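Local coordinates for MYB21 (Trichomonas vaginalis, PDB 3OSG), which probably acts as a nuclear transcription factor; this R2R3 Myb domain is seen bound to promoter-element DNA, at residues A[32-37]-A[43-48]; A[20-25]-A[54-59]. All blocks are in the same frame, centred on the assembly; numbering follows the deposited sequence.

Contact 1: A[32-37]-A[43-48]; sequences DWKMIA and RNARQC. With nucleotides of chain B.
R46 NH2 gives the shortest polar bond here, 2.6 Å to O6 of DG8 of chain B. R46 NH1 bonds N7 of the same base at 2.9 Å, nearly straight. Two nitrogens of one guanidinium thus read the major-groove edge of the guanine. C5 of DC7 of chain B lies over one face of the group, offset toward its rim. With CG turned away from the backbone N (chi1 -172°) and the chain bent at chi2 (-102°), the R46 guanidinium is brought against the guanine edge. D50 holds NE in a salt bridge, which helps fix the rotation of the guanidinium. Q47 NE2 meets a phosphate oxygen of the DNA, OP2 of DC7 of chain B, at 2.8 Å and almost in line (173°). The other end of that amide is also used: Q47 OE1 accepts from N44 N. N44 OD1 in turn accepts from Q47 N at 2.7 Å, which completes a capping box at the helix start.

Helix 33-38 packs behind this end without hydrogen bonds to it. A37 CB presses on the backbone, 3.3 Å from N44 C. W33 CB meets A45 CB at 3.9 Å, and W33 CE3 lies 4.1 Å from C48 CB. I36 CG2 adds a touch on C48 CB. This is the helix-turn-helix of a Myb-like DNA-binding domain, with helix 45-56 as its recognition helix.

Contact 2: A[20-25]-A[54-59]; sequences EMLKRA and NYLAPS. With nucleotides of chain B.
L22 makes the apolar touch: its CD1 lies 3.7 Å from L56 CD1. The two side chains cross obliquely. L22 CB is also near, 4.0 Å from the same methyl. L22 is buried; F14 and F40 also touch it. K23 comes next in sequence and packs with its chain, not its charge. K23 CE lies 4.0 Å from L56 CD2, and the two side chains meet at about a right angle. L56 therefore offers one methyl to each neighbour. The K23 chain runs extended past CG and ends on the helix's own E20, where K23 NZ forms a salt bridge with E20 OE2 at 2.7 Å. The nitrogen arrives on the syn side, 33° out of the carboxylate plane.

On segment 54-59, Y55 turns to the DNA. Its OH donates to OP2 of DA5 of chain B at 2.7 Å. That oxygen sits at the ring edge, in plane. C3' of DA5 of chain B lies 4.1 Å above one face of the Y55 ring, offset toward its rim. H98 meets the Y55 ring edge-to-face. No polar bond joins the two segments. Leucine methyls and the CE methylene of lysine make the contact, so the hold depends on the fit of L56 against L22 and K23 and has little directional character.

Overall arrangement
Both contacts lie within one Myb-like DNA-binding domain and share helix 45-56. Contact 1 joins helix 33-38 to its N-terminal end, and contact 2 joins helix 16-29 to its C-terminal end. Contact 1 is the larger and more buried; contact 2 is partly buried. They touch, with centres about 12 Å apart: L22 CD1 packs 3.5 Å from C48 O, and A25 CB lies 3.8 Å from I36 CG2. Along the chain, contact 1 lies within the loop that contact 2 closes. Neither has a hydrogen bond between its segments; contact 1 packs side chains on backbone too, contact 2 side chains alone. Toward the DNA, contact 1 reaches a base and a phosphate, contact 2 a phosphate and sugar.

Contact 1: A[32-37]-A[43-48]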
ATOM      1  N   ASP A  32      -7.891   6.261 -14.580  1.00 34.64           N
ATOM      2  CA  ASP A  32      -7.497   7.527 -15.181  1.00 30.11           C
ATOM      3  C   ASP A  32      -7.141   8.444 -14.023  1.00 27.84           C
ATOM      4  O   ASP A  32      -7.990   9.183 -13.532  1.00 26.68           O
ATOM      5  CB  ASP A  32      -8.671   8.091 -15.961  1.00 33.07           C
ATOM      6  CG  ASP A  32      -8.336   9.374 -16.680  1.00 37.94           C
ATOM      7  OD1 ASP A  32      -7.278   9.971 -16.388  1.00 31.15           O
ATOM      8  OD2 ASP A  32      -9.144   9.788 -17.542  1.00 35.94           O
ATOM      9  N   TRP A  33      -5.891   8.373 -13.570  1.00 29.12           N
ATOM     10  CA  TRP A  33      -5.527   8.945 -12.268  1.00 26.27           C
ATOM     11  C   TRP A  33      -5.536  10.465 -12.275  1.00 27.32           C
ATOM     12  O   TRP A  33      -5.835  11.075 -11.255  1.00 26.69           O
ATOM     13  CB  TRP A  33      -4.187   8.376 -11.765  1.00 24.41           C
ATOM     14  CG  TRP A  33      -4.267   6.899 -11.597  1.00 25.96           C
ATOM     15  CD1 TRP A  33      -3.646   5.954 -12.347  1.00 25.49           C
ATOM     16  CD2 TRP A  33      -5.073   6.189 -10.643  1.00 26.40           C
ATOM     17  NE1 TRP A  33      -3.990   4.697 -11.911  1.00 25.52           N
ATOM     18  CE2 TRP A  33      -4.863   4.814 -10.861  1.00 27.67           C
ATOM     19  CE3 TRP A  33      -5.933   6.586  -9.610  1.00 24.94           C
ATOM     20  CZ2 TRP A  33      -5.487   3.833 -10.092  1.00 29.02           C
ATOM     21  CZ3 TRP A  33      -6.549   5.616  -8.848  1.00 22.47           C
ATOM     22  CH2 TRP A  33      -6.326   4.251  -9.093  1.00 25.53           C
ATOM     23  N   LYS A  34      -5.228  11.072 -13.423  1.00 24.77           N
ATOM     24  CA  LYS A  34      -5.262  12.527 -13.523  1.00 27.28           C
ATOM     25  C   LYS A  34      -6.670  13.068 -13.403  1.00 26.55           C
ATOM     26  O   LYS A  34      -6.899  14.068 -12.728  1.00 28.13           O
ATOM     27  CB  LYS A  34      -4.636  13.024 -14.823  1.00 25.84           C
ATOM     28  CG  LYS A  34      -3.146  13.166 -14.748  1.00 34.73           C
ATOM     29  CD  LYS A  34      -2.623  14.055 -15.871  1.00 41.82           C
ATOM     30  CE  LYS A  34      -1.177  14.462 -15.606  1.00 54.56           C
ATOM     31  NZ  LYS A  34      -0.912  15.893 -15.950  1.00 59.34           N
ATOM     32  N   MET A  35      -7.611  12.428 -14.082  1.00 26.65           N
ATOM     33  CA  MET A  35      -8.988  12.865 -14.002  1.00 30.73           C
ATOM     34  C   MET A  35      -9.467  12.607 -12.582  1.00 28.08           C
ATOM     35  O   MET A  35     -10.108  13.461 -11.956  1.00 30.06           O
ATOM     36  CB  MET A  35      -9.846  12.108 -15.015  1.00 33.90           C
ATOM     37  CG  MET A  35     -11.244  12.670 -15.194  1.00 41.19           C
ATOM     38  SD  MET A  35     -11.261  14.316 -15.952  1.00 45.11           S
ATOM     39  CE  MET A  35      -9.940  14.153 -17.140  1.00 34.21           C
ATOM     40  N   ILE A  36      -9.139  11.432 -12.055  1.00 24.82           N
ATOM     41  CA  ILE A  36      -9.544  11.116 -10.701  1.00 26.53           C
ATOM     42  C   ILE A  36      -9.046  12.184  -9.730  1.00 24.96           C
ATOM     43  O   ILE A  36      -9.829  12.727  -8.965  1.00 26.80           O
ATOM     44  CB  ILE A  36      -9.076   9.731 -10.284  1.00 27.54           C
ATOM     45  CG1 ILE A  36      -9.939   8.682 -10.979  1.00 30.63           C
ATOM     46  CG2 ILE A  36      -9.172   9.577  -8.753  1.00 27.34           C
ATOM     47  CD1 ILE A  36      -9.475   7.268 -10.789  1.00 29.21           C
ATOM     48  N   ALA A  37      -7.762  12.522  -9.801  1.00 23.92           N
ATOM     49  CA  ALA A  37      -7.166  13.461  -8.842  1.00 27.74           C
ATOM     50  C   ALA A  37      -7.708  14.891  -9.000  1.00 28.08           C
ATOM     51  O   ALA A  37      -7.654  15.698  -8.068  1.00 24.21           O
ATOM     52  CB  ALA A  37      -5.635  13.452  -8.965  1.00 25.07           C
ATOM     53  N   ARG A  43      -5.114  16.472  -3.573  1.00 27.64           N
ATOM     54  CA  ARG A  43      -4.452  15.228  -3.960  1.00 27.16           C
ATOM     55  C   ARG A  43      -4.009  15.245  -5.423  1.00 28.91           C
ATOM     56  O   ARG A  43      -4.713  15.760  -6.291  1.00 23.33           O
ATOM     57  CB  ARG A  43      -5.390  14.036  -3.748  1.00 24.78           C
ATOM     58  CG  ARG A  43      -5.867  13.852  -2.302  1.00 28.31           C
ATOM     59  CD  ARG A  43      -4.729  13.465  -1.369  1.00 26.47           C
ATOM     60  NE  ARG A  43      -5.197  13.308   0.005  1.00 29.36           N
ATOM     61  CZ  ARG A  43      -4.415  12.939   1.005  1.00 29.56           C
ATOM     62  NH1 ARG A  43      -3.136  12.684   0.758  1.00 30.42           N
ATOM     63  NH2 ARG A  43      -4.909  12.825   2.236  1.00 29.32           N
ATOM     64  N   ASN A  44      -2.845  14.673  -5.701  1.00 25.76           N
ATOM     65  CA  ASN A  44      -2.401  14.537  -7.080  1.00 24.12           C
ATOM     66  C   ASN A  44      -2.627  13.110  -7.598  1.00 22.83           C
ATOM     67  O   ASN A  44      -3.131  12.249  -6.863  1.00 20.13           O
ATOM     68  CB  ASN A  44      -0.935  14.933  -7.197  1.00 25.20           C
ATOM     69  CG  ASN A  44      -0.033  14.039  -6.375  1.00 24.57           C
ATOM     70  OD1 ASN A  44      -0.273  12.845  -6.270  1.00 22.74           O
ATOM     71  ND2 ASN A  44       1.014  14.614  -5.798  1.00 26.15           N
ATOM     72  N   ALA A  45      -2.259  12.855  -8.854  1.00 19.74           N
ATOM     73  CA  ALA A  45      -2.514  11.549  -9.467  1.00 23.53           C
ATOM     74  C   ALA A  45      -1.760  10.433  -8.742  1.00 23.23           C
ATOM     75  O   ALA A  45      -2.299   9.346  -8.519  1.00 18.32           O
ATOM     76  CB  ALA A  45      -2.138  11.559 -10.959  1.00 22.28           C
ATOM     77  N   ARG A  46      -0.506  10.713  -8.397  1.00 20.26           N
ATOM     78  CA  ARG A  46       0.354   9.748  -7.712  1.00 23.89           C
ATOM     79  C   ARG A  46      -0.248   9.307  -6.373  1.00 19.91           C
ATOM     80  O   ARG A  46      -0.259   8.123  -6.036  1.00 21.15           O
ATOM     81  CB  ARG A  46       1.712  10.392  -7.453  1.00 26.07           C
ATOM     82  CG  ARG A  46       2.754   9.470  -6.925  1.00 25.31           C
ATOM     83  CD  ARG A  46       2.964   9.625  -5.418  1.00 23.05           C
ATOM     84  NE  ARG A  46       3.803   8.514  -5.010  1.00 20.15           N
ATOM     85  CZ  ARG A  46       5.090   8.588  -4.696  1.00 22.81           C
ATOM     86  NH1 ARG A  46       5.731   9.753  -4.644  1.00 20.47           N
ATOM     87  NH2 ARG A  46       5.725   7.474  -4.401  1.00 20.45           N
ATOM     88  N   GLN A  47      -0.730  10.271  -5.600  1.00 19.10           N
ATOM     89  CA  GLN A  47      -1.322   9.962  -4.313  1.00 20.16           C
ATOM     90  C   GLN A  47      -2.554   9.089  -4.447  1.00 21.32           C
ATOM     91  O   GLN A  47      -2.729   8.144  -3.686  1.00 18.52           O
ATOM     92  CB  GLN A  47      -1.663  11.240  -3.562  1.00 20.90           C
ATOM     93  CG  GLN A  47      -0.446  12.024  -3.081  1.00 21.13           C
ATOM     94  CD  GLN A  47      -0.845  13.356  -2.497  1.00 24.85           C
ATOM     95  OE1 GLN A  47      -1.457  14.181  -3.178  1.00 24.75           O
ATOM     96  NE2 GLN A  47      -0.529  13.568  -1.223  1.00 22.56           N
ATOM     97  N   CYS A  48      -3.416   9.386  -5.414  1.00 19.02           N
ATOM     98  CA  CYS A  48      -4.625   8.581  -5.586  1.00 21.15           C
ATOM     99  C   CYS A  48      -4.274   7.170  -6.067  1.00 20.79           C
ATOM    100  O   CYS A  48      -4.829   6.181  -5.598  1.00 24.52           O
ATOM    101  CB  CYS A  48      -5.617   9.258  -6.560  1.00 24.30           C
ATOM    102  SG  CYS A  48      -6.315  10.816  -5.921  1.00 27.16           S
TER
ATOM    103  P    DC B   7       1.890  12.143   1.229  1.00 22.73           P
ATOM    104  OP1  DC B   7       1.594  13.395   1.927  1.00 20.10           O
ATOM    105  OP2  DC B   7       1.049  11.642   0.122  1.00 23.21           O
ATOM    106  O5'  DC B   7       3.397  12.225   0.702  1.00 18.90           O
ATOM    107  C5'  DC B   7       4.393  12.822   1.513  1.00 20.58           C
ATOM    108  C4'  DC B   7       5.785  12.552   0.966  1.00 21.38           C
ATOM    109  O4'  DC B   7       6.121  11.129   1.008  1.00 20.51           O
ATOM    110  C3'  DC B   7       6.039  13.029  -0.465  1.00 25.55           C
ATOM    111  O3'  DC B   7       7.291  13.724  -0.421  1.00 34.20           O
ATOM    112  C2'  DC B   7       6.107  11.725  -1.247  1.00 23.72           C
ATOM    113  C1'  DC B   7       6.731  10.776  -0.220  1.00 20.40           C
ATOM    114  N1   DC B   7       6.548   9.310  -0.470  1.00 16.72           N
ATOM    115  C2   DC B   7       7.620   8.472  -0.241  1.00 18.02           C
ATOM    116  O2   DC B   7       8.666   8.967   0.156  1.00 20.38           O
ATOM    117  N3   DC B   7       7.496   7.146  -0.447  1.00 18.68           N
ATOM    118  C4   DC B   7       6.360   6.632  -0.877  1.00 17.17           C
ATOM    119  N4   DC B   7       6.322   5.305  -1.065  1.00 18.84           N
ATOM    120  C5   DC B   7       5.230   7.466  -1.127  1.00 18.69           C
ATOM    121  C6   DC B   7       5.372   8.786  -0.901  1.00 18.89           C
ATOM    122  P    DG B   8       7.793  14.755  -1.549  1.00 30.27           P
ATOM    123  OP1  DG B   8       8.043  16.068  -0.935  1.00 41.12           O
ATOM    124  OP2  DG B   8       6.887  14.620  -2.705  1.00 31.91           O
ATOM    125  O5'  DG B   8       9.223  14.142  -1.917  1.00 33.93           O
ATOM    126  C5'  DG B   8      10.127  13.810  -0.883  1.00 26.32           C
ATOM    127  C4'  DG B   8      11.480  13.415  -1.451  1.00 27.21           C
ATOM    128  O4'  DG B   8      11.503  12.003  -1.749  1.00 28.18           O
ATOM    129  C3'  DG B   8      11.854  14.073  -2.760  1.00 27.95           C
ATOM    130  O3'  DG B   8      13.267  14.159  -2.812  1.00 26.98           O
ATOM    131  C2'  DG B   8      11.275  13.117  -3.803  1.00 28.12           C
ATOM    132  C1'  DG B   8      11.508  11.760  -3.147  1.00 26.04           C
ATOM    133  N9   DG B   8      10.467  10.751  -3.344  1.00 23.88           N
ATOM    134  C8   DG B   8       9.107  10.947  -3.369  1.00 21.51           C
ATOM    135  N7   DG B   8       8.423   9.848  -3.517  1.00 18.41           N
ATOM    136  C5   DG B   8       9.387   8.866  -3.584  1.00 20.48           C
ATOM    137  C6   DG B   8       9.249   7.471  -3.746  1.00 20.16           C
ATOM    138  O6   DG B   8       8.213   6.820  -3.859  1.00 21.31           O
ATOM    139  N1   DG B   8      10.483   6.815  -3.770  1.00 19.78           N
ATOM    140  C2   DG B   8      11.697   7.444  -3.642  1.00 22.35           C
ATOM    141  N2   DG B   8      12.767   6.643  -3.679  1.00 24.13           N
ATOM    142  N3   DG B   8      11.847   8.759  -3.499  1.00 23.11           N
ATOM    143  C4   DG B   8      10.652   9.401  -3.470  1.00 22.21           C
ATOM    144  P    DT B   9      13.996  14.925  -4.013  1.00 29.24           P
ATOM    145  OP1  DT B   9      15.287  15.377  -3.470  1.00 33.68           O
ATOM    146  OP2  DT B   9      13.055  15.871  -4.648  1.00 37.32           O
ATOM    147  O5'  DT B   9      14.279  13.770  -5.086  1.00 30.55           O
ATOM    148  C5'  DT B   9      15.084  12.653  -4.683  1.00 28.74           C
ATOM    149  C4'  DT B   9      14.971  11.507  -5.673  1.00 25.99           C
ATOM    150  O4'  DT B   9      13.697  10.837  -5.561  1.00 25.40           O
ATOM    151  C3'  DT B   9      15.095  11.915  -7.138  1.00 28.23           C
ATOM    152  O3'  DT B   9      16.406  11.520  -7.518  1.00 33.17           O
ATOM    153  C2'  DT B   9      13.940  11.184  -7.841  1.00 27.82           C
ATOM    154  C1'  DT B   9      13.469  10.183  -6.788  1.00 26.45           C
ATOM    155  N1   DT B   9      12.028   9.811  -6.848  1.00 24.32           N
ATOM    156  C2   DT B   9      11.696   8.479  -6.937  1.00 25.87           C
ATOM    157  O2   DT B   9      12.514   7.583  -6.992  1.00 23.68           O
ATOM    158  N3   DT B   9      10.354   8.214  -6.986  1.00 23.62           N
ATOM    159  C4   DT B   9       9.326   9.123  -6.943  1.00 20.95           C
ATOM    160  O4   DT B   9       8.146   8.786  -6.975  1.00 19.18           O
ATOM    161  C5   DT B   9       9.728  10.491  -6.842  1.00 25.97           C
ATOM    162  C7   DT B   9       8.658  11.542  -6.788  1.00 25.59           C
ATOM    163  C6   DT B   9      11.042  10.775  -6.797  1.00 25.12           C
TER

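Contact 2: A[20-25]-A[54-59]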
ATOM      1  N   GLU A  20     -13.526   6.750   0.624  1.00 39.44           N
ATOM      2  CA  GLU A  20     -14.833   6.499   0.023  1.00 40.69           C
ATOM      3  C   GLU A  20     -14.952   7.207  -1.325  1.00 39.29           C
ATOM      4  O   GLU A  20     -15.258   6.582  -2.338  1.00 40.84           O
ATOM      5  CB  GLU A  20     -15.957   6.935   0.960  1.00 40.46           C
ATOM      6  CG  GLU A  20     -16.341   5.864   1.970  1.00 46.71           C
ATOM      7  CD  GLU A  20     -16.561   4.499   1.326  1.00 52.90           C
ATOM      8  OE1 GLU A  20     -17.397   4.391   0.395  1.00 51.11           O
ATOM      9  OE2 GLU A  20     -15.896   3.528   1.757  1.00 56.11           O
ATOM     10  N   MET A  21     -14.707   8.513  -1.310  1.00 33.93           N
ATOM     11  CA  MET A  21     -14.549   9.308  -2.514  1.00 38.03           C
ATOM     12  C   MET A  21     -13.709   8.598  -3.587  1.00 39.39           C
ATOM     13  O   MET A  21     -14.155   8.435  -4.726  1.00 37.52           O
ATOM     14  CB  MET A  21     -13.916  10.646  -2.138  1.00 36.08           C
ATOM     15  CG  MET A  21     -13.988  11.700  -3.208  1.00 39.30           C
ATOM     16  SD  MET A  21     -13.896  13.366  -2.516  1.00 51.25           S
ATOM     17  CE  MET A  21     -13.458  14.279  -3.991  1.00 38.25           C
ATOM     18  N   LEU A  22     -12.508   8.152  -3.219  1.00 35.54           N
ATOM     19  CA  LEU A  22     -11.595   7.550  -4.195  1.00 32.54           C
ATOM     20  C   LEU A  22     -12.192   6.295  -4.811  1.00 33.40           C
ATOM     21  O   LEU A  22     -12.105   6.084  -6.024  1.00 33.50           O
ATOM     22  CB  LEU A  22     -10.246   7.216  -3.545  1.00 33.04           C
ATOM     23  CG  LEU A  22      -8.975   7.305  -4.407  1.00 35.08           C
ATOM     24  CD1 LEU A  22      -7.763   6.714  -3.695  1.00 26.13           C
ATOM     25  CD2 LEU A  22      -9.138   6.651  -5.746  1.00 32.83           C
ATOM     26  N   LYS A  23     -12.779   5.451  -3.971  1.00 37.35           N
ATOM     27  CA  LYS A  23     -13.416   4.223  -4.445  1.00 39.35           C
ATOM     28  C   LYS A  23     -14.502   4.532  -5.486  1.00 39.17           C
ATOM     29  O   LYS A  23     -14.658   3.805  -6.462  1.00 35.00           O
ATOM     30  CB  LYS A  23     -14.035   3.448  -3.284  1.00 42.26           C
ATOM     31  CG  LYS A  23     -13.064   2.976  -2.220  1.00 42.80           C
ATOM     32  CD  LYS A  23     -13.838   2.384  -1.043  1.00 42.60           C
ATOM     33  CE  LYS A  23     -12.937   2.164   0.173  1.00 47.54           C
ATOM     34  NZ  LYS A  23     -13.706   1.931   1.438  1.00 51.21           N
ATOM     35  N   ARG A  24     -15.249   5.609  -5.259  1.00 39.25           N
ATOM     36  CA  ARG A  24     -16.290   6.045  -6.187  1.00 41.32           C
ATOM     37  C   ARG A  24     -15.685   6.512  -7.500  1.00 40.52           C
ATOM     38  O   ARG A  24     -16.131   6.121  -8.582  1.00 40.08           O
ATOM     39  CB  ARG A  24     -17.106   7.189  -5.583  1.00 38.27           C
ATOM     40  CG  ARG A  24     -18.037   6.780  -4.467  1.00 46.47           C
ATOM     41  CD  ARG A  24     -18.827   7.971  -3.939  1.00 46.83           C
ATOM     42  NE  ARG A  24     -19.217   7.772  -2.543  1.00 55.02           N
ATOM     43  CZ  ARG A  24     -18.662   8.396  -1.505  1.00 54.70           C
ATOM     44  NH1 ARG A  24     -17.690   9.286  -1.691  1.00 51.43           N
ATOM     45  NH2 ARG A  24     -19.092   8.138  -0.275  1.00 60.76           N
ATOM     46  N   ALA A  25     -14.664   7.353  -7.387  1.00 39.08           N
ATOM     47  CA  ALA A  25     -13.976   7.896  -8.547  1.00 37.54           C
ATOM     48  C   ALA A  25     -13.409   6.796  -9.431  1.00 36.54           C
ATOM     49  O   ALA A  25     -13.414   6.905 -10.655  1.00 38.64           O
ATOM     50  CB  ALA A  25     -12.886   8.852  -8.111  1.00 34.96           C
ATOM     51  N   ASN A  54      -2.438   0.135  -3.191  1.00 21.29           N
ATOM     52  CA  ASN A  54      -1.874  -0.499  -1.998  1.00 25.48           C
ATOM     53  C   ASN A  54      -2.838  -0.617  -0.828  1.00 25.85           C
ATOM     54  O   ASN A  54      -2.564  -1.343   0.127  1.00 25.26           O
ATOM     55  CB  ASN A  54      -0.630   0.259  -1.525  1.00 21.38           C
ATOM     56  CG  ASN A  54       0.456   0.292  -2.569  1.00 24.65           C
ATOM     57  OD1 ASN A  54       0.979  -0.747  -2.975  1.00 27.48           O
ATOM     58  ND2 ASN A  54       0.799   1.490  -3.024  1.00 22.32           N
ATOM     59  N   TYR A  55      -3.956   0.094  -0.868  1.00 24.95           N
ATOM     60  CA  TYR A  55      -4.854   0.072   0.292  1.00 28.39           C
ATOM     61  C   TYR A  55      -6.349  -0.142   0.023  1.00 33.21           C
ATOM     62  O   TYR A  55      -7.026  -0.780   0.828  1.00 34.71           O
ATOM     63  CB  TYR A  55      -4.612   1.295   1.192  1.00 28.10           C
ATOM     64  CG  TYR A  55      -3.207   1.267   1.753  1.00 26.49           C
ATOM     65  CD1 TYR A  55      -2.909   0.521   2.885  1.00 22.19           C
ATOM     66  CD2 TYR A  55      -2.174   1.939   1.111  1.00 19.75           C
ATOM     67  CE1 TYR A  55      -1.633   0.458   3.374  1.00 22.49           C
ATOM     68  CE2 TYR A  55      -0.892   1.896   1.594  1.00 21.08           C
ATOM     69  CZ  TYR A  55      -0.621   1.148   2.726  1.00 21.57           C
ATOM     70  OH  TYR A  55       0.655   1.079   3.207  1.00 19.10           O
ATOM     71  N   LEU A  56      -6.865   0.369  -1.095  1.00 30.87           N
ATOM     72  CA  LEU A  56      -8.316   0.357  -1.304  1.00 33.23           C
ATOM     73  C   LEU A  56      -8.806  -0.723  -2.251  1.00 30.52           C
ATOM     74  O   LEU A  56      -9.924  -1.206  -2.106  1.00 34.29           O
ATOM     75  CB  LEU A  56      -8.814   1.728  -1.758  1.00 28.03           C
ATOM     76  CG  LEU A  56      -8.432   2.844  -0.787  1.00 32.22           C
ATOM     77  CD1 LEU A  56      -8.926   4.205  -1.279  1.00 33.56           C
ATOM     78  CD2 LEU A  56      -8.961   2.537   0.610  1.00 30.55           C
ATOM     79  N   ALA A  57      -7.971  -1.099  -3.213  1.00 33.30           N
ATOM     80  CA  ALA A  57      -8.339  -2.090  -4.213  1.00 33.17           C
ATOM     81  C   ALA A  57      -8.881  -3.364  -3.577  1.00 38.28           C
ATOM     82  O   ALA A  57      -8.343  -3.850  -2.579  1.00 37.31           O
ATOM     83  CB  ALA A  57      -7.162  -2.408  -5.095  1.00 34.56           C
ATOM     84  N   PRO A  58      -9.942  -3.928  -4.173  1.00 40.03           N
ATOM     85  CA  PRO A  58     -10.660  -5.036  -3.538  1.00 39.75           C
ATOM     86  C   PRO A  58      -9.782  -6.273  -3.350  1.00 40.55           C
ATOM     87  O   PRO A  58     -10.153  -7.155  -2.580  1.00 42.32           O
ATOM     88  CB  PRO A  58     -11.811  -5.322  -4.518  1.00 43.64           C
ATOM     89  CG  PRO A  58     -11.343  -4.792  -5.838  1.00 39.88           C
ATOM     90  CD  PRO A  58     -10.461  -3.615  -5.519  1.00 38.45           C
ATOM     91  N   SER A  59      -8.636  -6.323  -4.023  1.00 41.90           N
ATOM     92  CA  SER A  59      -7.764  -7.491  -3.959  1.00 43.71           C
ATOM     93  C   SER A  59      -6.708  -7.387  -2.860  1.00 42.27           C
ATOM     94  O   SER A  59      -5.855  -8.264  -2.730  1.00 44.84           O
ATOM     95  CB  SER A  59      -7.087  -7.731  -5.314  1.00 44.87           C
ATOM     96  OG  SER A  59      -6.235  -6.651  -5.675  1.00 48.43           O
TER
ATOM     97  P    DA B   5       0.178   0.641   6.654  1.00 22.54           P
ATOM     98  OP1  DA B   5      -0.975   0.051   7.335  1.00 22.96           O
ATOM     99  OP2  DA B   5       0.882  -0.092   5.579  1.00 21.96           O
ATOM    100  O5'  DA B   5      -0.285   2.058   6.075  1.00 22.85           O
ATOM    101  C5'  DA B   5      -0.875   2.977   6.971  1.00 20.91           C
ATOM    102  C4'  DA B   5      -0.676   4.385   6.469  1.00 22.99           C
ATOM    103  O4'  DA B   5       0.726   4.737   6.598  1.00 18.55           O
ATOM    104  C3'  DA B   5      -1.010   4.597   4.990  1.00 22.18           C
ATOM    105  O3'  DA B   5      -1.488   5.924   4.837  1.00 21.04           O
ATOM    106  C2'  DA B   5       0.335   4.430   4.297  1.00 16.98           C
ATOM    107  C1'  DA B   5       1.297   4.996   5.333  1.00 19.18           C
ATOM    108  N9   DA B   5       2.600   4.333   5.343  1.00 18.87           N
ATOM    109  C8   DA B   5       2.838   2.998   5.182  1.00 18.43           C
ATOM    110  N7   DA B   5       4.109   2.666   5.239  1.00 18.60           N
ATOM    111  C5   DA B   5       4.750   3.858   5.482  1.00 17.14           C
ATOM    112  C6   DA B   5       6.108   4.173   5.671  1.00 18.06           C
ATOM    113  N6   DA B   5       7.075   3.248   5.633  1.00 18.69           N
ATOM    114  N1   DA B   5       6.431   5.455   5.903  1.00 17.96           N
ATOM    115  C2   DA B   5       5.451   6.365   5.957  1.00 19.37           C
ATOM    116  N3   DA B   5       4.131   6.181   5.789  1.00 19.53           N
ATOM    117  C4   DA B   5       3.838   4.900   5.553  1.00 18.90           C
ATOM    118  P    DT B   6      -1.817   6.607   3.431  1.00 20.63           P
ATOM    119  OP1  DT B   6      -2.920   7.531   3.787  1.00 21.26           O
ATOM    120  OP2  DT B   6      -1.977   5.598   2.360  1.00 19.96           O
ATOM    121  O5'  DT B   6      -0.512   7.453   3.061  1.00 19.05           O
ATOM    122  C5'  DT B   6      -0.114   8.539   3.901  1.00 21.62           C
ATOM    123  C4'  DT B   6       1.257   9.065   3.501  1.00 20.01           C
ATOM    124  O4'  DT B   6       2.198   7.984   3.491  1.00 18.97           O
ATOM    125  C3'  DT B   6       1.413   9.700   2.120  1.00 22.40           C
ATOM    126  O3'  DT B   6       1.784  11.042   2.381  1.00 19.61           O
ATOM    127  C2'  DT B   6       2.540   8.916   1.413  1.00 18.48           C
ATOM    128  C1'  DT B   6       3.255   8.318   2.615  1.00 19.20           C
ATOM    129  N1   DT B   6       3.976   7.034   2.425  1.00 19.32           N
ATOM    130  C2   DT B   6       5.338   6.998   2.587  1.00 17.23           C
ATOM    131  O2   DT B   6       5.989   7.987   2.833  1.00 18.31           O
ATOM    132  N3   DT B   6       5.920   5.769   2.430  1.00 16.11           N
ATOM    133  C4   DT B   6       5.282   4.594   2.129  1.00 18.20           C
ATOM    134  O4   DT B   6       5.905   3.557   2.010  1.00 18.41           O
ATOM    135  C5   DT B   6       3.844   4.675   1.960  1.00 22.72           C
ATOM    136  C7   DT B   6       3.035   3.445   1.622  1.00 19.04           C
ATOM    137  C6   DT B   6       3.267   5.882   2.118  1.00 21.06           C
TER